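Local structure of PurR transcriptional regulator (Vibrio parahaemolyticus, 3D8U) at residues I126-N131 and E161-Q166; C187-I192 and C215-S220; R137-W142 and D154-T159; F120-F125 and S181-V186. The protein probably acts as a DNA-binding transcription regulator of the LacI/PurR family, recognising cis-regulatory DNA. All blocks are in the same frame, centred on the assembly; numbering follows the deposited sequence.

Contact 1 (I126-N131 and E161-Q166)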
loop_
_atom_site.group_PDB
_atom_site.type_symbol
_atom_site.label_atom_id
_atom_site.label_comp_id
_atom_site.label_asym_id
_atom_site.label_seq_id
_atom_site.Cartn_x
_atom_site.Cartn_y
_atom_site.Cartn_z
ATOM N N ILE B 126 -13.291 14.418 -5.876
ATOM C CA ILE B 126 -13.119 13.928 -4.537
ATOM C C ILE B 126 -11.643 13.663 -4.331
ATOM O O ILE B 126 -11.041 12.922 -5.097
ATOM C CB ILE B 126 -13.920 12.643 -4.323
ATOM C CG1 ILE B 126 -15.413 12.895 -4.513
ATOM C CG2 ILE B 126 -13.708 12.124 -2.943
ATOM C CD1 ILE B 126 -16.192 11.616 -4.812
ATOM N N GLY B 127 -11.060 14.251 -3.294
ATOM C CA GLY B 127 -9.664 13.951 -2.953
ATOM C C GLY B 127 -9.323 13.901 -1.474
ATOM O O GLY B 127 -10.085 14.388 -0.637
ATOM N N ALA B 128 -8.178 13.319 -1.130
ATOM C CA ALA B 128 -7.779 13.314 0.277
ATOM C C ALA B 128 -6.346 13.684 0.566
ATOM O O ALA B 128 -5.571 14.009 -0.324
ATOM C CB ALA B 128 -8.098 12.004 0.902
ATOM N N ARG B 129 -5.999 13.565 1.843
ATOM C CA ARG B 129 -4.816 14.206 2.451
ATOM C C ARG B 129 -4.626 15.596 1.849
ATOM O O ARG B 129 -3.565 15.939 1.353
ATOM C CB ARG B 129 -3.545 13.323 2.480
ATOM C CG ARG B 129 -3.425 12.256 1.419
ATOM C CD ARG B 129 -2.948 12.818 0.092
ATOM N NE ARG B 129 -1.489 12.745 -0.067
ATOM C CZ ARG B 129 -0.782 13.536 -0.880
ATOM N NH1 ARG B 129 -1.397 14.477 -1.611
ATOM N NH2 ARG B 129 0.546 13.399 -0.950
ATOM N N GLY B 130 -5.707 16.374 1.932
ATOM C CA GLY B 130 -5.822 17.682 1.318
ATOM C C GLY B 130 -5.397 18.832 2.199
ATOM O O GLY B 130 -5.778 19.985 1.957
ATOM N N ASN B 131 -4.627 18.509 3.231
ATOM C CA ASN B 131 -3.895 19.501 3.997
ATOM C C ASN B 131 -2.424 19.374 3.585
ATOM O O ASN B 131 -1.621 20.280 3.837
ATOM C CB ASN B 131 -4.085 19.311 5.519
ATOM C CG ASN B 131 -5.595 19.296 5.970
ATOM O OD1 ASN B 131 -5.888 19.426 7.166
ATOM N ND2 ASN B 131 -6.530 19.115 5.026
ATOM N N GLU B 161 -7.882 13.460 5.982
ATOM C CA GLU B 161 -7.671 12.026 6.109
ATOM C C GLU B 161 -7.057 11.331 4.894
ATOM O O GLU B 161 -6.807 11.955 3.869
ATOM C CB GLU B 161 -8.952 11.338 6.548
ATOM C CG GLU B 161 -8.918 11.055 8.043
ATOM C CD GLU B 161 -10.288 11.174 8.685
ATOM O OE1 GLU B 161 -10.399 11.885 9.708
ATOM O OE2 GLU B 161 -11.255 10.569 8.155
ATOM N N ALA B 162 -6.806 10.030 5.042
ATOM C CA ALA B 162 -6.168 9.227 3.999
ATOM C C ALA B 162 -7.222 8.670 3.049
ATOM O O ALA B 162 -8.386 8.507 3.452
ATOM C CB ALA B 162 -5.347 8.113 4.615
ATOM N N PRO B 163 -6.814 8.387 1.787
ATOM C CA PRO B 163 -7.711 7.963 0.720
ATOM C C PRO B 163 -8.270 6.594 1.054
ATOM O O PRO B 163 -7.555 5.770 1.616
ATOM C CB PRO B 163 -6.778 7.852 -0.474
ATOM C CG PRO B 163 -5.472 7.508 0.128
ATOM C CD PRO B 163 -5.425 8.430 1.294
ATOM N N SER B 164 -9.535 6.368 0.729
ATOM C CA SER B 164 -10.204 5.174 1.137
ATOM C C SER B 164 -11.357 5.003 0.187
ATOM O O SER B 164 -11.830 5.974 -0.408
ATOM C CB SER B 164 -10.745 5.359 2.536
ATOM O OG SER B 164 -12.003 6.005 2.491
ATOM N N SER B 165 -11.838 3.779 0.035
ATOM C CA SER B 165 -12.955 3.624 -0.852
ATOM C C SER B 165 -14.215 4.063 -0.162
ATOM O O SER B 165 -15.154 4.425 -0.848
ATOM C CB SER B 165 -13.082 2.214 -1.394
ATOM O OG SER B 165 -13.220 1.313 -0.325
ATOM N N GLN B 166 -14.247 4.048 1.175
ATOM C CA GLN B 166 -15.421 4.586 1.895
ATOM C C GLN B 166 -15.578 6.053 1.508
ATOM O O GLN B 166 -16.681 6.559 1.277
ATOM C CB GLN B 166 -15.298 4.493 3.415
ATOM C CG GLN B 166 -16.407 5.242 4.107
ATOM C CD GLN B 166 -16.247 5.319 5.608
ATOM O OE1 GLN B 166 -15.177 5.066 6.165
ATOM N NE2 GLN B 166 -17.328 5.668 6.288
#

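Contact 2 (C187-I192 and C215-S220)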
loop_
_atom_site.group_PDB
_atom_site.type_symbol
_atom_site.label_atom_id
_atom_site.label_comp_id
_atom_site.label_asym_id
_atom_site.label_seq_id
_atom_site.Cartn_x
_atom_site.Cartn_y
_atom_site.Cartn_z
ATOM N N CYS B 187 -11.165 11.647 -9.202
ATOM C CA CYS B 187 -10.717 11.186 -7.915
ATOM C C CYS B 187 -9.225 11.374 -7.747
ATOM O O CYS B 187 -8.424 10.967 -8.629
ATOM C CB CYS B 187 -11.007 9.711 -7.800
ATOM S SG CYS B 187 -12.730 9.419 -7.887
ATOM N N SER B 188 -8.838 11.923 -6.602
ATOM C CA SER B 188 -7.439 12.155 -6.351
ATOM C C SER B 188 -6.616 10.856 -6.315
ATOM O O SER B 188 -5.410 10.875 -6.631
ATOM C CB SER B 188 -7.268 12.889 -5.044
ATOM O OG SER B 188 -7.401 11.983 -3.979
ATOM N N HIS B 189 -7.272 9.754 -5.951
ATOM C CA HIS B 189 -6.597 8.516 -5.590
ATOM C C HIS B 189 -7.375 7.324 -6.076
ATOM O O HIS B 189 -8.598 7.369 -6.228
ATOM C CB HIS B 189 -6.540 8.355 -4.074
ATOM C CG HIS B 189 -5.452 9.122 -3.423
ATOM N ND1 HIS B 189 -5.405 10.495 -3.435
ATOM C CD2 HIS B 189 -4.377 8.710 -2.716
ATOM C CE1 HIS B 189 -4.340 10.899 -2.768
ATOM N NE2 HIS B 189 -3.694 9.835 -2.324
ATOM N N GLU B 190 -6.670 6.218 -6.247
ATOM C CA GLU B 190 -7.283 5.038 -6.818
ATOM C C GLU B 190 -8.276 4.358 -5.892
ATOM O O GLU B 190 -9.299 3.865 -6.360
ATOM C CB GLU B 190 -6.206 4.072 -7.268
ATOM C CG GLU B 190 -6.636 3.088 -8.312
ATOM C CD GLU B 190 -5.639 1.994 -8.428
ATOM O OE1 GLU B 190 -5.111 1.563 -7.367
ATOM O OE2 GLU B 190 -5.360 1.576 -9.574
ATOM N N GLU B 191 -7.981 4.333 -4.590
ATOM C CA GLU B 191 -8.976 3.843 -3.579
ATOM C C GLU B 191 -10.297 4.604 -3.679
ATOM O O GLU B 191 -11.369 4.020 -3.671
ATOM C CB GLU B 191 -8.451 3.966 -2.160
ATOM C CG GLU B 191 -7.208 3.181 -1.938
ATOM C CD GLU B 191 -5.977 4.039 -1.667
ATOM O OE1 GLU B 191 -5.634 4.976 -2.453
ATOM O OE2 GLU B 191 -5.334 3.726 -0.634
ATOM N N ILE B 192 -10.187 5.918 -3.827
ATOM C CA ILE B 192 -11.335 6.777 -3.945
ATOM C C ILE B 192 -12.198 6.406 -5.154
ATOM O O ILE B 192 -13.409 6.225 -5.045
ATOM C CB ILE B 192 -10.857 8.212 -4.005
ATOM C CG1 ILE B 192 -10.184 8.542 -2.677
ATOM C CG2 ILE B 192 -11.994 9.150 -4.354
ATOM C CD1 ILE B 192 -9.276 9.751 -2.669
ATOM N N CYS B 215 -9.368 8.629 -12.583
ATOM C CA CYS B 215 -8.547 8.560 -11.369
ATOM C C CYS B 215 -7.259 9.277 -11.605
ATOM O O CYS B 215 -6.720 9.224 -12.698
ATOM C CB CYS B 215 -8.255 7.122 -10.994
ATOM S SG CYS B 215 -7.021 6.940 -9.679
ATOM N N LEU B 216 -6.752 9.955 -10.591
ATOM C CA LEU B 216 -5.583 10.822 -10.805
ATOM C C LEU B 216 -4.237 10.116 -10.602
ATOM O O LEU B 216 -3.178 10.717 -10.809
ATOM C CB LEU B 216 -5.679 12.034 -9.879
ATOM C CG LEU B 216 -6.021 13.413 -10.455
ATOM C CD1 LEU B 216 -6.847 13.379 -11.743
ATOM C CD2 LEU B 216 -6.707 14.276 -9.397
ATOM N N GLU B 217 -4.289 8.850 -10.175
ATOM C CA GLU B 217 -3.091 8.080 -9.855
ATOM C C GLU B 217 -3.454 6.616 -9.852
ATOM O O GLU B 217 -3.511 5.981 -8.801
ATOM C CB GLU B 217 -2.492 8.485 -8.502
ATOM C CG GLU B 217 -1.070 7.986 -8.290
ATOM C CD GLU B 217 -0.662 7.819 -6.811
ATOM O OE1 GLU B 217 -1.532 7.481 -5.945
ATOM O OE2 GLU B 217 0.558 7.991 -6.521
ATOM N N GLY B 218 -3.736 6.084 -11.032
ATOM C CA GLY B 218 -4.111 4.672 -11.179
ATOM C C GLY B 218 -2.948 3.696 -11.164
ATOM O O GLY B 218 -1.792 4.052 -11.352
ATOM N N SER B 219 -3.273 2.449 -10.913
ATOM C CA SER B 219 -2.333 1.368 -10.968
ATOM C C SER B 219 -3.078 0.262 -11.700
ATOM O O SER B 219 -4.232 0.442 -12.106
ATOM C CB SER B 219 -2.026 0.905 -9.546
ATOM O OG SER B 219 -2.935 -0.113 -9.106
ATOM N N SER B 220 -2.461 -0.902 -11.817
ATOM C CA SER B 220 -3.143 -2.045 -12.408
ATOM C C SER B 220 -4.426 -2.358 -11.662
ATOM O O SER B 220 -5.319 -3.018 -12.197
ATOM C CB SER B 220 -2.231 -3.258 -12.375
ATOM O OG SER B 220 -1.980 -3.574 -11.027
#

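Contact 3 (R137-W142 and D154-T159)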
loop_
_atom_site.group_PDB
_atom_site.type_symbol
_atom_site.label_atom_id
_atom_site.label_comp_id
_atom_site.label_asym_id
_atom_site.label_seq_id
_atom_site.Cartn_x
_atom_site.Cartn_y
_atom_site.Cartn_z
ATOM N N ARG B 137 -2.714 21.181 -5.422
ATOM C CA ARG B 137 -2.282 21.327 -6.793
ATOM C C ARG B 137 -3.160 20.573 -7.768
ATOM O O ARG B 137 -3.311 21.000 -8.888
ATOM C CB ARG B 137 -0.870 20.844 -6.917
ATOM C CG ARG B 137 0.175 21.856 -6.475
ATOM C CD ARG B 137 0.822 22.510 -7.660
ATOM N NE ARG B 137 0.363 23.889 -7.737
ATOM C CZ ARG B 137 0.449 24.692 -8.795
ATOM N NH1 ARG B 137 0.978 24.287 -9.942
ATOM N NH2 ARG B 137 -0.018 25.921 -8.692
ATOM N N GLN B 138 -3.745 19.462 -7.353
ATOM C CA GLN B 138 -4.671 18.714 -8.209
ATOM C C GLN B 138 -6.040 19.386 -8.261
ATOM O O GLN B 138 -6.659 19.438 -9.316
ATOM C CB GLN B 138 -4.877 17.277 -7.715
ATOM C CG GLN B 138 -3.640 16.564 -7.223
ATOM C CD GLN B 138 -3.954 15.186 -6.675
ATOM O OE1 GLN B 138 -3.582 14.171 -7.273
ATOM N NE2 GLN B 138 -4.649 15.134 -5.540
ATOM N N LEU B 139 -6.512 19.870 -7.113
ATOM C CA LEU B 139 -7.789 20.576 -7.001
ATOM C C LEU B 139 -7.746 21.734 -7.938
ATOM O O LEU B 139 -8.622 21.913 -8.772
ATOM C CB LEU B 139 -7.955 21.164 -5.606
ATOM C CG LEU B 139 -9.250 21.036 -4.802
ATOM C CD1 LEU B 139 -9.595 22.352 -4.213
ATOM C CD2 LEU B 139 -10.403 20.544 -5.620
ATOM N N HIS B 140 -6.687 22.515 -7.788
ATOM C CA HIS B 140 -6.470 23.696 -8.580
ATOM C C HIS B 140 -6.416 23.312 -10.038
ATOM O O HIS B 140 -7.004 23.987 -10.884
ATOM C CB HIS B 140 -5.165 24.337 -8.181
ATOM C CG HIS B 140 -5.259 25.160 -6.945
ATOM N ND1 HIS B 140 -4.166 25.456 -6.164
ATOM C CD2 HIS B 140 -6.312 25.778 -6.367
ATOM C CE1 HIS B 140 -4.537 26.226 -5.159
ATOM N NE2 HIS B 140 -5.835 26.440 -5.261
ATOM N N GLY B 141 -5.723 22.218 -10.333
ATOM C CA GLY B 141 -5.628 21.770 -11.704
ATOM C C GLY B 141 -7.028 21.596 -12.219
ATOM O O GLY B 141 -7.345 21.985 -13.321
ATOM N N TRP B 142 -7.883 21.039 -11.387
ATOM C CA TRP B 142 -9.217 20.692 -11.828
ATOM C C TRP B 142 -10.050 21.947 -11.990
ATOM O O TRP B 142 -10.838 22.054 -12.933
ATOM C CB TRP B 142 -9.859 19.687 -10.872
ATOM C CG TRP B 142 -11.337 19.618 -10.934
ATOM C CD1 TRP B 142 -12.097 19.023 -11.908
ATOM C CD2 TRP B 142 -12.261 20.166 -9.981
ATOM N NE1 TRP B 142 -13.448 19.166 -11.611
ATOM C CE2 TRP B 142 -13.574 19.861 -10.439
ATOM C CE3 TRP B 142 -12.114 20.897 -8.799
ATOM C CZ2 TRP B 142 -14.723 20.266 -9.756
ATOM C CZ3 TRP B 142 -13.276 21.277 -8.101
ATOM C CH2 TRP B 142 -14.557 20.969 -8.594
ATOM N N ASP B 154 -17.362 24.235 -8.191
ATOM C CA ASP B 154 -17.462 24.232 -6.742
ATOM C C ASP B 154 -18.179 22.999 -6.254
ATOM O O ASP B 154 -18.962 23.065 -5.333
ATOM C CB ASP B 154 -18.072 25.559 -6.189
ATOM C CG ASP B 154 -19.074 26.213 -7.159
ATOM O OD1 ASP B 154 -19.289 25.594 -8.253
ATOM O OD2 ASP B 154 -19.639 27.322 -6.836
ATOM N N HIS B 155 -17.921 21.868 -6.893
ATOM C CA HIS B 155 -18.502 20.605 -6.433
ATOM C C HIS B 155 -17.390 19.651 -6.148
ATOM O O HIS B 155 -17.108 18.702 -6.911
ATOM C CB HIS B 155 -19.617 20.064 -7.359
ATOM C CG HIS B 155 -20.854 20.905 -7.307
ATOM N ND1 HIS B 155 -21.603 21.049 -6.156
ATOM C CD2 HIS B 155 -21.405 21.747 -8.217
ATOM C CE1 HIS B 155 -22.601 21.890 -6.383
ATOM N NE2 HIS B 155 -22.500 22.335 -7.623
ATOM N N PHE B 156 -16.733 19.951 -5.035
ATOM C CA PHE B 156 -15.615 19.140 -4.592
ATOM C C PHE B 156 -15.708 18.758 -3.119
ATOM O O PHE B 156 -16.344 19.482 -2.324
ATOM C CB PHE B 156 -14.295 19.837 -4.902
ATOM C CG PHE B 156 -14.077 21.088 -4.151
ATOM C CD1 PHE B 156 -14.347 22.310 -4.724
ATOM C CD2 PHE B 156 -13.564 21.069 -2.875
ATOM C CE1 PHE B 156 -14.113 23.507 -4.040
ATOM C CE2 PHE B 156 -13.332 22.282 -2.179
ATOM C CZ PHE B 156 -13.600 23.483 -2.781
ATOM N N LEU B 157 -15.078 17.630 -2.772
ATOM C CA LEU B 157 -14.917 17.220 -1.385
ATOM C C LEU B 157 -13.485 16.877 -1.105
ATOM O O LEU B 157 -12.906 16.057 -1.843
ATOM C CB LEU B 157 -15.717 15.956 -1.122
ATOM C CG LEU B 157 -17.052 15.973 -0.415
ATOM C CD1 LEU B 157 -17.637 17.371 -0.346
ATOM C CD2 LEU B 157 -17.974 15.050 -1.189
ATOM N N THR B 158 -12.910 17.434 -0.039
ATOM C CA THR B 158 -11.581 16.964 0.386
ATOM C C THR B 158 -11.513 16.606 1.869
ATOM O O THR B 158 -12.261 17.156 2.668
ATOM C CB THR B 158 -10.498 17.979 0.051
ATOM O OG1 THR B 158 -10.890 19.263 0.536
ATOM C CG2 THR B 158 -10.279 18.065 -1.466
ATOM N N THR B 159 -10.649 15.669 2.250
ATOM C CA THR B 159 -10.385 15.473 3.680
ATOM C C THR B 159 -8.915 15.534 3.977
ATOM O O THR B 159 -8.068 15.292 3.119
ATOM C CB THR B 159 -10.923 14.136 4.255
ATOM O OG1 THR B 159 -10.239 13.024 3.660
ATOM C CG2 THR B 159 -12.433 13.997 4.031
#

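Contact 4 (F120-F125 and S181-V186)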
loop_
_atom_site.group_PDB
_atom_site.type_symbol
_atom_site.label_atom_id
_atom_site.label_comp_id
_atom_site.label_asym_id
_atom_site.label_seq_id
_atom_site.Cartn_x
_atom_site.Cartn_y
_atom_site.Cartn_z
ATOM N N PHE B 120 -18.360 15.149 -20.950
ATOM C CA PHE B 120 -18.833 15.112 -19.565
ATOM C C PHE B 120 -18.563 16.444 -18.866
ATOM O O PHE B 120 -17.517 16.672 -18.243
ATOM C CB PHE B 120 -18.179 13.960 -18.825
ATOM C CG PHE B 120 -18.392 12.623 -19.482
ATOM C CD1 PHE B 120 -17.387 12.048 -20.265
ATOM C CD2 PHE B 120 -19.598 11.949 -19.343
ATOM C CE1 PHE B 120 -17.565 10.818 -20.889
ATOM C CE2 PHE B 120 -19.804 10.741 -19.968
ATOM C CZ PHE B 120 -18.777 10.154 -20.742
ATOM N N LYS B 121 -19.515 17.344 -18.965
ATOM C CA LYS B 121 -19.246 18.702 -18.545
ATOM C C LYS B 121 -19.606 19.043 -17.083
ATOM O O LYS B 121 -19.470 20.216 -16.676
ATOM C CB LYS B 121 -19.893 19.696 -19.540
ATOM C CG LYS B 121 -19.250 19.637 -20.951
ATOM C CD LYS B 121 -19.917 20.544 -21.952
ATOM C CE LYS B 121 -18.878 21.098 -22.917
ATOM N NZ LYS B 121 -19.121 22.551 -23.339
ATOM N N ASN B 122 -20.096 18.098 -16.280
ATOM C CA ASN B 122 -20.301 18.543 -14.903
ATOM C C ASN B 122 -19.750 17.705 -13.806
ATOM O O ASN B 122 -20.443 16.939 -13.158
ATOM C CB ASN B 122 -21.664 19.204 -14.593
ATOM C CG ASN B 122 -22.813 18.340 -14.902
ATOM O OD1 ASN B 122 -23.794 18.787 -15.512
ATOM N ND2 ASN B 122 -22.729 17.083 -14.482
ATOM N N VAL B 123 -18.470 17.978 -13.590
ATOM C CA VAL B 123 -17.553 17.111 -12.936
ATOM C C VAL B 123 -17.495 17.475 -11.492
ATOM O O VAL B 123 -17.431 18.629 -11.162
ATOM C CB VAL B 123 -16.148 17.328 -13.523
ATOM C CG1 VAL B 123 -15.207 16.240 -13.053
ATOM C CG2 VAL B 123 -16.201 17.354 -15.026
ATOM N N GLY B 124 -17.511 16.472 -10.633
ATOM C CA GLY B 124 -17.221 16.674 -9.237
ATOM C C GLY B 124 -15.809 16.196 -8.990
ATOM O O GLY B 124 -15.207 15.496 -9.828
ATOM N N PHE B 125 -15.279 16.559 -7.833
ATOM C CA PHE B 125 -13.934 16.143 -7.448
ATOM C C PHE B 125 -13.950 15.543 -6.055
ATOM O O PHE B 125 -14.526 16.124 -5.129
ATOM C CB PHE B 125 -13.037 17.382 -7.444
ATOM C CG PHE B 125 -11.604 17.113 -7.111
ATOM C CD1 PHE B 125 -10.683 16.832 -8.124
ATOM C CD2 PHE B 125 -11.155 17.195 -5.794
ATOM C CE1 PHE B 125 -9.325 16.623 -7.829
ATOM C CE2 PHE B 125 -9.788 16.981 -5.476
ATOM C CZ PHE B 125 -8.878 16.694 -6.493
ATOM N N SER B 181 -27.521 16.656 -11.111
ATOM C CA SER B 181 -27.103 16.736 -12.489
ATOM C C SER B 181 -25.666 16.199 -12.668
ATOM O O SER B 181 -25.285 15.842 -13.778
ATOM C CB SER B 181 -27.218 18.155 -13.006
ATOM O OG SER B 181 -26.216 18.919 -12.389
ATOM N N LEU B 182 -24.894 16.124 -11.577
ATOM C CA LEU B 182 -23.508 15.600 -11.578
ATOM C C LEU B 182 -23.392 14.482 -12.567
ATOM O O LEU B 182 -24.285 13.661 -12.620
ATOM C CB LEU B 182 -23.152 15.050 -10.213
ATOM C CG LEU B 182 -21.818 14.304 -10.164
ATOM C CD1 LEU B 182 -20.706 15.283 -9.899
ATOM C CD2 LEU B 182 -21.801 13.220 -9.102
ATOM N N ASN B 183 -22.318 14.437 -13.350
ATOM C CA ASN B 183 -22.172 13.376 -14.343
ATOM C C ASN B 183 -20.749 12.914 -14.687
ATOM O O ASN B 183 -20.557 12.154 -15.624
ATOM C CB ASN B 183 -22.958 13.705 -15.608
ATOM C CG ASN B 183 -22.274 14.710 -16.492
ATOM O OD1 ASN B 183 -21.080 14.933 -16.404
ATOM N ND2 ASN B 183 -23.035 15.310 -17.372
ATOM N N ALA B 184 -19.760 13.388 -13.940
ATOM C CA ALA B 184 -18.442 12.738 -13.906
ATOM C C ALA B 184 -17.697 13.000 -12.574
ATOM O O ALA B 184 -18.041 13.940 -11.824
ATOM C CB ALA B 184 -17.596 13.155 -15.094
ATOM N N LEU B 185 -16.674 12.200 -12.303
ATOM C CA LEU B 185 -15.896 12.389 -11.106
ATOM C C LEU B 185 -14.402 12.401 -11.353
ATOM O O LEU B 185 -13.894 11.560 -12.110
ATOM C CB LEU B 185 -16.203 11.245 -10.165
ATOM C CG LEU B 185 -16.916 11.444 -8.841
ATOM C CD1 LEU B 185 -17.796 12.641 -8.873
ATOM C CD2 LEU B 185 -17.716 10.175 -8.552
ATOM N N VAL B 186 -13.683 13.323 -10.715
ATOM C CA VAL B 186 -12.219 13.232 -10.697
ATOM C C VAL B 186 -11.840 12.767 -9.309
ATOM O O VAL B 186 -12.148 13.427 -8.337
ATOM C CB VAL B 186 -11.507 14.590 -10.920
ATOM C CG1 VAL B 186 -10.003 14.410 -10.884
ATOM C CG2 VAL B 186 -11.912 15.238 -12.216
#

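Contact 1 (I126-N131 and E161-Q166)
The backbone N-H of Arg129 donates to the carbonyl oxygen of Glu161, with 2.7 Å between Arg129 N and Glu161 O. The hydrogen bond is moderately straight, 151° at the hydrogen, and the C=O...N angle of 171° means that the carbonyl of Glu161 points almost directly at the donor. The same oxygen is approached by two side chains of the other segment: the methyl of Ala128, whose CB lies 3.2 Å from Glu161 O, and the CB of Arg129, 3.8 Å from Glu161 O. Ala128 turns its CB toward the second segment, where it also reaches Pro163 N at 3.9 Å. Beside it, Arg129 CG and Pro163 CD stand 4.3 Å apart, a loose aliphatic contact.

Here two loops at the carboxyl edge of the parallel sheet meet, in a domain of the periplasmic binding protein-like fold seen in LacI/PurR regulators. Strand 123-128 ends and the chain turns away, while the loop leaving strand 156-159 runs over that end before entering helix 165-178. Ser164 is the N-cap of this helix, its OG accepting from Leu167 N, and the side chain of Leu167 packs back on Ala128 and Ile126. Ala128 N is bonded to Ser188 OG, tying the strand end to the loop that follows strand 184-187. The Arg129 chain bends at both the CB-CG and CG-CD bonds and leads away from Glu161; its NH2 makes a weak hydrogen bond to Tyr43 OH in the N-terminal half of the molecule. On the helix side, Ser165 and Gln166 pack on Ser220 and His224 of the second subunit.

Contact 2 (C187-I192 and C215-S220)
Glu190 reaches across from the first turn of its helix to Ser219, meeting the other segment along its whole length. Its CB lies 3.6 Å from Glu217 O and is flanked by the thiol sulfur of Cys215. CG is anti to the backbone N (chi1 -158°), which places it near Gly218, with 4.1 Å between Glu190 CG and Gly218 CA. The chain stays extended to the carboxylate, whose CD lies beside Ser219 N and OG. OE1 faces Ser219 OG and CB and has a long, weak ion pair to Lys16, while OE2 does the gripping. Ser219 N is 2.6 Å from Glu190 OE2 and comes from above the carboxylate plane, whereas Ser219 OG, 3.0 Å from Glu190 OE2, is met by the syn lone pair. Gly222 N also donates to this oxygen, and Ser219 OG in turn caps Met221 N, so both serve the amino end of helix 220-223.

Behind this, Cys215 SG rests 3.4 Å from Glu190 CA and accepts a nearly straight bond from Glu217 N. Leu216 N donates to Cys187 O at 2.8 Å, and Leu216 CB covers that same oxygen.

Cys187 and Cys215 are parallel bridge partners at the carboxyl ends of strands 184-187 and 212-215, both packed on Ala193. From there one chain enters helix 190-203 and the other approaches helix 220-223, while Leu216 leans on Phe125 of strand 123-128 and Gln138 of helix 133-148.

Contact 3 (R137-W142 and D154-T159)
Trp142 and Leu139, one helical turn apart, pack on Phe156 inside a beta-alpha-beta crossover: helix 133-148 connects strand 123-128 to its parallel neighbour 156-159, and this contact lays the helix against the second strand.

The aliphatic-to-aromatic part belongs to Leu139. Its CD1 sits over the centre of one face of the Phe156 ring, 4.2 Å above the plane, while CD2 goes to the base of the ring, 4.0 Å from Phe156 CG. The two side chains cross at about a right angle. Phe156 CB points toward the helix, and chi1 of 66° puts CG between the backbone N and the carbonyl carbon, where Leu139 CD2 meets it.

Contact between the two aromatic residues is oblique. Trp142 CB points toward the strand and CG is anti to the backbone N (chi1 160°); the far end of the indole meets Phe156. There Trp142 CZ3 lies 3.7 Å from Phe156 CB and touches Phe156 CD1 at a similar distance. Phe125 of strand 123-128 completes the cluster: its ring meets that of Trp142 with planes about 25° apart, and its side chain also packs on Leu139 and Phe156.

Polar backbone atoms bound the indole where the strand begins. His155 N lies at the ring edge, in its plane, and Trp142 CH2 is 3.8 Å from the carbonyl oxygen His155 O.

Contact 4 (F120-F125 and S181-V186)
Strands 123-128 and 184-187 are the two inner strands of the four-stranded parallel sheet of this alpha/beta domain, and here Gly124 pairs with Ala184 and Val186 in the usual parallel manner. Gly124 N donates to Ala184 O at 2.8 Å, nearly straight at 171°, and Gly124 O accepts from Val186 N at the same distance.

Where the strands begin, two asparagines continue the pairing. Asn183 N binds Asn122 O at 3.1 Å, while Asn183 OD1 turns back to accept a weak bond from Asn122 N. The side chains cross at about a right angle, their amide planes 32° apart. Asn122 CG lies between the backbone N and the carbonyl carbon (chi1 57°), and its amide ND2 reaches Ser181 O at 2.9 Å, standing above that carbonyl's plane.

On the face carrying Val123, Phe125, Ala184 and Val186, the branches interlock: Val123 CG1 meets Val186 CG2 at 3.5 Å, and the other methyl of Val186, CG1, lies against Phe125 CD1 and CE1, the two side chains crossing obliquely. Leu115 of helix 104-117 and Trp142 of helix 133-148 cover this side. The opposite face belongs to Leu185, with Leu172 and Leu175 of helix 165-178 beyond it. Gly124 has no side chain there, and two leucine methyls close over it, Leu185 CD1 at 4.0 Å from Gly124 O and Leu182 CD1 at 3.5 Å from Gly124 N.

How the contacts relate
All four contacts gather round one parallel sheet. Contact 4, partly buried, is its backbone-paired middle, and contact 3, also partly buried, packs a crossover helix on the neighbouring edge strand; the two meet through Phe125, whose main chain bonds to His155 and Leu157 and whose ring touches Leu139. Contacts 1 and 2 lie at the carboxyl edge, where Ile126 O receives Ser188 N and Pro163 packs on His189. Chemistry follows place: contact 3 is apolar, contact 4 mixes backbone pairing with interlocked methyls and asparagine amides, and the buried contact 2 sets a carboxylate among backbone amides and a serine hydroxyl. Contact 1, a surface contact, rests on one main-chain bond. Contacts 1 and 4 share strand 123-128.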